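Local coordinates for protein TRAP-T family transporter, DctP (Periplasmic binding) subunit (Sulfitobacter sp. NAS-14.1, PDB 4PF8) that binds galacturonate and probably delivers it to a TRAP-type membrane transporter, as other periplasmic solute-binding proteins of its family do for their ligands, at residues A[266-269]-A[270-273]; A[36-39]-A[40-44]. All coordinates share one frame; numbering follows the deposited sequence.

Contact 1 of 2, residues A[266-269]-A[270-273]; sequences RKLW and GERE
Trp269 and Glu273, one helical turn apart, turn their flat ends almost at right angles: the indole and carboxylate planes stand 85° apart. With CG anti to the backbone N (chi1 -176°), the indole leans forward along the helix, and the stretch of the ring system from NE1 to CZ2 meets the carboxylate. Trp269 NE1 sits 3.1 Å from Glu273 OE1 and nearly as close to OE2, while Glu273 OE2 also lies 3.2 Å from Trp269 CZ2. A bend at chi2 of Glu273 brings the carboxylate alongside NE1 and CZ2, oblique to the indole. In the backbone, Glu273 N donates to Trp269 O at 2.8 Å.

These residues belong to the long helix 248-282 of a family 7 solute-binding protein, and the tryptophan side chain comes within about 6 Å of the bound galacturonate. A large, flat, mostly apolar group suits this buried place, where Tyr36, Pro37 and Pro210 pack on it.

Further round the helix, Leu268 and Glu271 run side by side, pointing the same way, with Leu268 CD2 4.0 Å from Glu271 OE1. A water gives one hydrogen bond to Leu268 O and another, of 2.6 Å, to Glu271 OE1. Leu268 O thus has two donors, since Arg272 N reaches it at 2.9 Å. Arg272 sends its guanidinium away to Glu213, in a salt bridge, and to the carbonyl of Asp35.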
loop_
_atom_site.group_PDB
_atom_site.type_symbol
_atom_site.label_atom_id
_atom_site.label_comp_id
_atom_site.label_asym_id
_atom_site.label_seq_id
_atom_site.Cartn_x
_atom_site.Cartn_y
_atom_site.Cartn_z
ATOM N N ARG A 266 -3.511 -10.764 -7.494
ATOM C CA ARG A 266 -4.770 -10.685 -6.751
ATOM C C ARG A 266 -5.212 -12.074 -6.301
ATOM O O ARG A 266 -5.749 -12.240 -5.183
ATOM C CB ARG A 266 -5.845 -10.003 -7.593
ATOM C CG ARG A 266 -5.599 -8.514 -7.764
ATOM C CD ARG A 266 -6.627 -7.914 -8.694
ATOM N NE ARG A 266 -6.476 -6.469 -8.826
ATOM C CZ ARG A 266 -7.323 -5.697 -9.480
ATOM N NH1 ARG A 266 -7.092 -4.397 -9.555
ATOM N NH2 ARG A 266 -8.407 -6.214 -10.086
ATOM N N LYS A 267 -4.968 -13.075 -7.140
ATOM C CA LYS A 267 -5.319 -14.450 -6.795
ATOM C C LYS A 267 -4.422 -14.921 -5.644
ATOM O O LYS A 267 -4.906 -15.497 -4.667
ATOM C CB LYS A 267 -5.223 -15.365 -8.031
ATOM C CG LYS A 267 -4.922 -16.835 -7.756
ATOM C CD LYS A 267 -4.482 -17.548 -9.047
ATOM C CE LYS A 267 -3.820 -18.900 -8.763
ATOM N NZ LYS A 267 -2.316 -18.831 -8.838
ATOM N N LEU A 268 -3.134 -14.619 -5.730
ATOM C CA LEU A 268 -2.201 -15.013 -4.688
ATOM C C LEU A 268 -2.520 -14.289 -3.394
ATOM O O LEU A 268 -2.363 -14.855 -2.302
ATOM C CB LEU A 268 -0.769 -14.705 -5.095
ATOM C CG LEU A 268 -0.226 -15.518 -6.277
ATOM C CD1 LEU A 268 1.174 -15.075 -6.643
ATOM C CD2 LEU A 268 -0.245 -17.011 -5.996
ATOM N N TRP A 269 -2.938 -13.033 -3.500
ATOM C CA TRP A 269 -3.255 -12.241 -2.302
ATOM C C TRP A 269 -4.343 -12.898 -1.445
ATOM O O TRP A 269 -4.177 -13.040 -0.239
ATOM C CB TRP A 269 -3.679 -10.815 -2.666
ATOM C CG TRP A 269 -3.894 -10.043 -1.419
ATOM C CD1 TRP A 269 -5.078 -9.805 -0.798
ATOM C CD2 TRP A 269 -2.881 -9.498 -0.588
ATOM N NE1 TRP A 269 -4.866 -9.119 0.379
ATOM C CE2 TRP A 269 -3.523 -8.893 0.511
ATOM C CE3 TRP A 269 -1.495 -9.439 -0.684
ATOM C CZ2 TRP A 269 -2.822 -8.267 1.528
ATOM C CZ3 TRP A 269 -0.798 -8.774 0.307
ATOM C CH2 TRP A 269 -1.462 -8.222 1.408
ATOM N N GLY A 270 -5.443 -13.324 -2.056
ATOM C CA GLY A 270 -6.514 -13.964 -1.296
ATOM C C GLY A 270 -6.022 -15.151 -0.477
ATOM O O GLY A 270 -6.292 -15.275 0.731
ATOM N N GLU A 271 -5.258 -16.011 -1.142
ATOM C CA GLU A 271 -4.681 -17.193 -0.517
ATOM C C GLU A 271 -3.740 -16.808 0.639
ATOM O O GLU A 271 -3.832 -17.363 1.745
ATOM C CB GLU A 271 -3.974 -17.973 -1.626
ATOM C CG GLU A 271 -2.806 -18.860 -1.326
ATOM C CD GLU A 271 -2.229 -19.395 -2.650
ATOM O OE1 GLU A 271 -0.993 -19.375 -2.867
ATOM O OE2 GLU A 271 -3.049 -19.799 -3.503
ATOM N N ARG A 272 -2.859 -15.836 0.405
ATOM C CA ARG A 272 -1.920 -15.405 1.423
ATOM C C ARG A 272 -2.550 -14.703 2.618
ATOM O O ARG A 272 -2.095 -14.879 3.750
ATOM C CB ARG A 272 -0.842 -14.485 0.796
ATOM C CG ARG A 272 0.257 -14.062 1.743
ATOM C CD ARG A 272 0.966 -15.247 2.347
ATOM N NE ARG A 272 1.955 -14.815 3.319
ATOM C CZ ARG A 272 3.242 -14.623 3.049
ATOM N NH1 ARG A 272 4.049 -14.196 4.012
ATOM N NH2 ARG A 272 3.712 -14.818 1.828
ATOM N N GLU A 273 -3.584 -13.916 2.393
ATOM C CA GLU A 273 -4.247 -13.253 3.509
ATOM C C GLU A 273 -4.738 -14.256 4.549
ATOM O O GLU A 273 -4.461 -14.109 5.747
ATOM C CB GLU A 273 -5.369 -12.348 3.003
ATOM C CG GLU A 273 -5.787 -11.260 4.001
ATOM C CD GLU A 273 -6.041 -9.916 3.316
ATOM O OE1 GLU A 273 -7.009 -9.807 2.557
ATOM O OE2 GLU A 273 -5.269 -8.961 3.536
HETATM O O HOH W 1 -0.531 -16.987 -2.068
#

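Contact 2 of 2, residues A[36-39]-A[40-44]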
loop_
_atom_site.group_PDB
_atom_site.type_symbol
_atom_site.label_atom_id
_atom_site.label_comp_id
_atom_site.label_asym_id
_atom_site.label_seq_id
_atom_site.Cartn_x
_atom_site.Cartn_y
_atom_site.Cartn_z
ATOM N N TYR A 36 6.178 -13.541 -1.188
ATOM C CA TYR A 36 5.093 -12.589 -0.895
ATOM C C TYR A 36 4.347 -12.372 -2.225
ATOM O O TYR A 36 4.958 -12.418 -3.284
ATOM C CB TYR A 36 5.678 -11.271 -0.376
ATOM C CG TYR A 36 4.679 -10.379 0.328
ATOM C CD1 TYR A 36 4.344 -10.613 1.652
ATOM C CD2 TYR A 36 4.105 -9.297 -0.312
ATOM C CE1 TYR A 36 3.434 -9.801 2.313
ATOM C CE2 TYR A 36 3.183 -8.476 0.341
ATOM C CZ TYR A 36 2.858 -8.739 1.664
ATOM O OH TYR A 36 1.962 -7.898 2.323
ATOM N N PRO A 37 3.031 -12.128 -2.200
ATOM C CA PRO A 37 2.265 -12.072 -3.466
ATOM C C PRO A 37 2.715 -11.003 -4.466
ATOM O O PRO A 37 2.766 -11.238 -5.683
ATOM C CB PRO A 37 0.834 -11.782 -2.994
ATOM C CG PRO A 37 0.782 -12.430 -1.653
ATOM C CD PRO A 37 2.140 -12.206 -1.026
ATOM N N VAL A 38 3.066 -9.839 -3.942
ATOM C CA VAL A 38 3.602 -8.766 -4.758
ATOM C C VAL A 38 4.854 -9.248 -5.483
ATOM O O VAL A 38 5.006 -9.038 -6.677
ATOM C CB VAL A 38 3.971 -7.556 -3.884
ATOM C CG1 VAL A 38 4.706 -6.505 -4.712
ATOM C CG2 VAL A 38 2.719 -6.971 -3.219
ATOM N N SER A 39 5.753 -9.879 -4.740
ATOM C CA SER A 39 7.005 -10.377 -5.290
ATOM C C SER A 39 6.788 -11.345 -6.446
ATOM O O SER A 39 7.454 -11.246 -7.490
ATOM C CB SER A 39 7.804 -11.055 -4.185
ATOM O OG SER A 39 7.743 -10.276 -2.994
ATOM N N HIS A 40 5.864 -12.285 -6.256
ATOM C CA HIS A 40 5.574 -13.271 -7.281
ATOM C C HIS A 40 4.924 -12.609 -8.473
ATOM O O HIS A 40 5.213 -12.974 -9.631
ATOM C CB HIS A 40 4.691 -14.395 -6.726
ATOM C CG HIS A 40 5.325 -15.134 -5.594
ATOM N ND1 HIS A 40 6.567 -15.722 -5.693
ATOM C CD2 HIS A 40 4.914 -15.340 -4.322
ATOM C CE1 HIS A 40 6.885 -16.276 -4.538
ATOM N NE2 HIS A 40 5.895 -16.065 -3.692
ATOM N N GLY A 41 4.070 -11.622 -8.216
ATOM C CA GLY A 41 3.477 -10.870 -9.307
ATOM C C GLY A 41 4.522 -10.167 -10.165
ATOM O O GLY A 41 4.464 -10.195 -11.398
HETATM N N MSE A 42 5.464 -9.506 -9.507
HETATM C CA MSE A 42 6.502 -8.766 -10.210
HETATM C C MSE A 42 7.429 -9.681 -10.978
HETATM O O MSE A 42 7.838 -9.366 -12.105
HETATM C CB MSE A 42 7.316 -7.935 -9.226
HETATM C CG MSE A 42 6.514 -6.775 -8.631
HETATM SE SE MSE A 42 7.614 -5.649 -7.524
HETATM C CE MSE A 42 8.722 -4.913 -8.891
ATOM N N GLU A 43 7.762 -10.818 -10.389
ATOM C CA GLU A 43 8.627 -11.756 -11.092
ATOM C C GLU A 43 7.912 -12.316 -12.317
ATOM O O GLU A 43 8.539 -12.524 -13.342
ATOM C CB GLU A 43 9.109 -12.867 -10.165
ATOM C CG GLU A 43 10.014 -12.345 -9.044
ATOM C CD GLU A 43 11.496 -12.416 -9.335
ATOM O OE1 GLU A 43 11.888 -12.579 -10.519
ATOM O OE2 GLU A 43 12.273 -12.302 -8.357
ATOM N N ALA A 44 6.601 -12.534 -12.211
ATOM C CA ALA A 44 5.823 -13.075 -13.326
ATOM C C ALA A 44 5.771 -12.055 -14.448
ATOM O O ALA A 44 5.841 -12.425 -15.622
ATOM C CB ALA A 44 4.420 -13.454 -12.893
#
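Val38 and Met42, a selenomethionine, lie side by side on the buried flank of the helix, pointing the same way, with Val38 CG1 4.1 Å from Met42 SE. Both are apolar, as befits a flank that packs on Val86 of strand 84-88. The methylene Met42 CG rests 3.3 Å from Val38 O, the carbonyl that also accepts Met42 N at 2.9 Å. Next to this flank is Ser39, small enough for its buried position; its hydroxyl bonds to Val33 O and Asn30 ND2.

The helix is 37-52, the crossover of a beta-alpha-beta unit between strands 26-29 and 59-62. Tyr36 holds its N-cap position, and Pro37, which has no N-H to offer, fits the first turn, where an amide would find no helical carbonyl before it. Pro37 CD lies 3.4 Å above one face of the Tyr36 ring, offset toward the rim. The ring also stacks with His32 and its hydroxyl bonds to Ser211, both residues of the galacturonate pocket.

The partly exposed side, with His40 and Glu43, is more polar. With its CG anti to the carbonyl carbon (chi1 -60°), the imidazole swings back toward the start of the helix, bringing His40 CD2 to 3.1 Å from Tyr36 O. That carbonyl accepts His40 N at the same distance, while His40 NE2 bonds to Asp35. Glu43 CG lies 3.2 Å from Ser39 O, and a bend at chi2 beyond it turns the carboxylate to hydrogen-bond with His63.

From the N terminus, strand 26-29 leads through the loop carrying His32 into contact 2, the opening turns of helix 37-52. Contact 1 follows more than two hundred residues later, midway along helix 248-282. Each is a local stretch of a single helix, so neither closes a long loop, and the two come in series without nesting or crossing. Their centres are about 11 Å apart, and they touch directly: Trp269 CZ3 meets Tyr36 OH at 3.5 Å, and Leu268 CD1 meets His40 CB at 3.6 Å. This packing ties the early beta-alpha-beta unit to the long helix near the bound galacturonate, with helix 209-214 touching both.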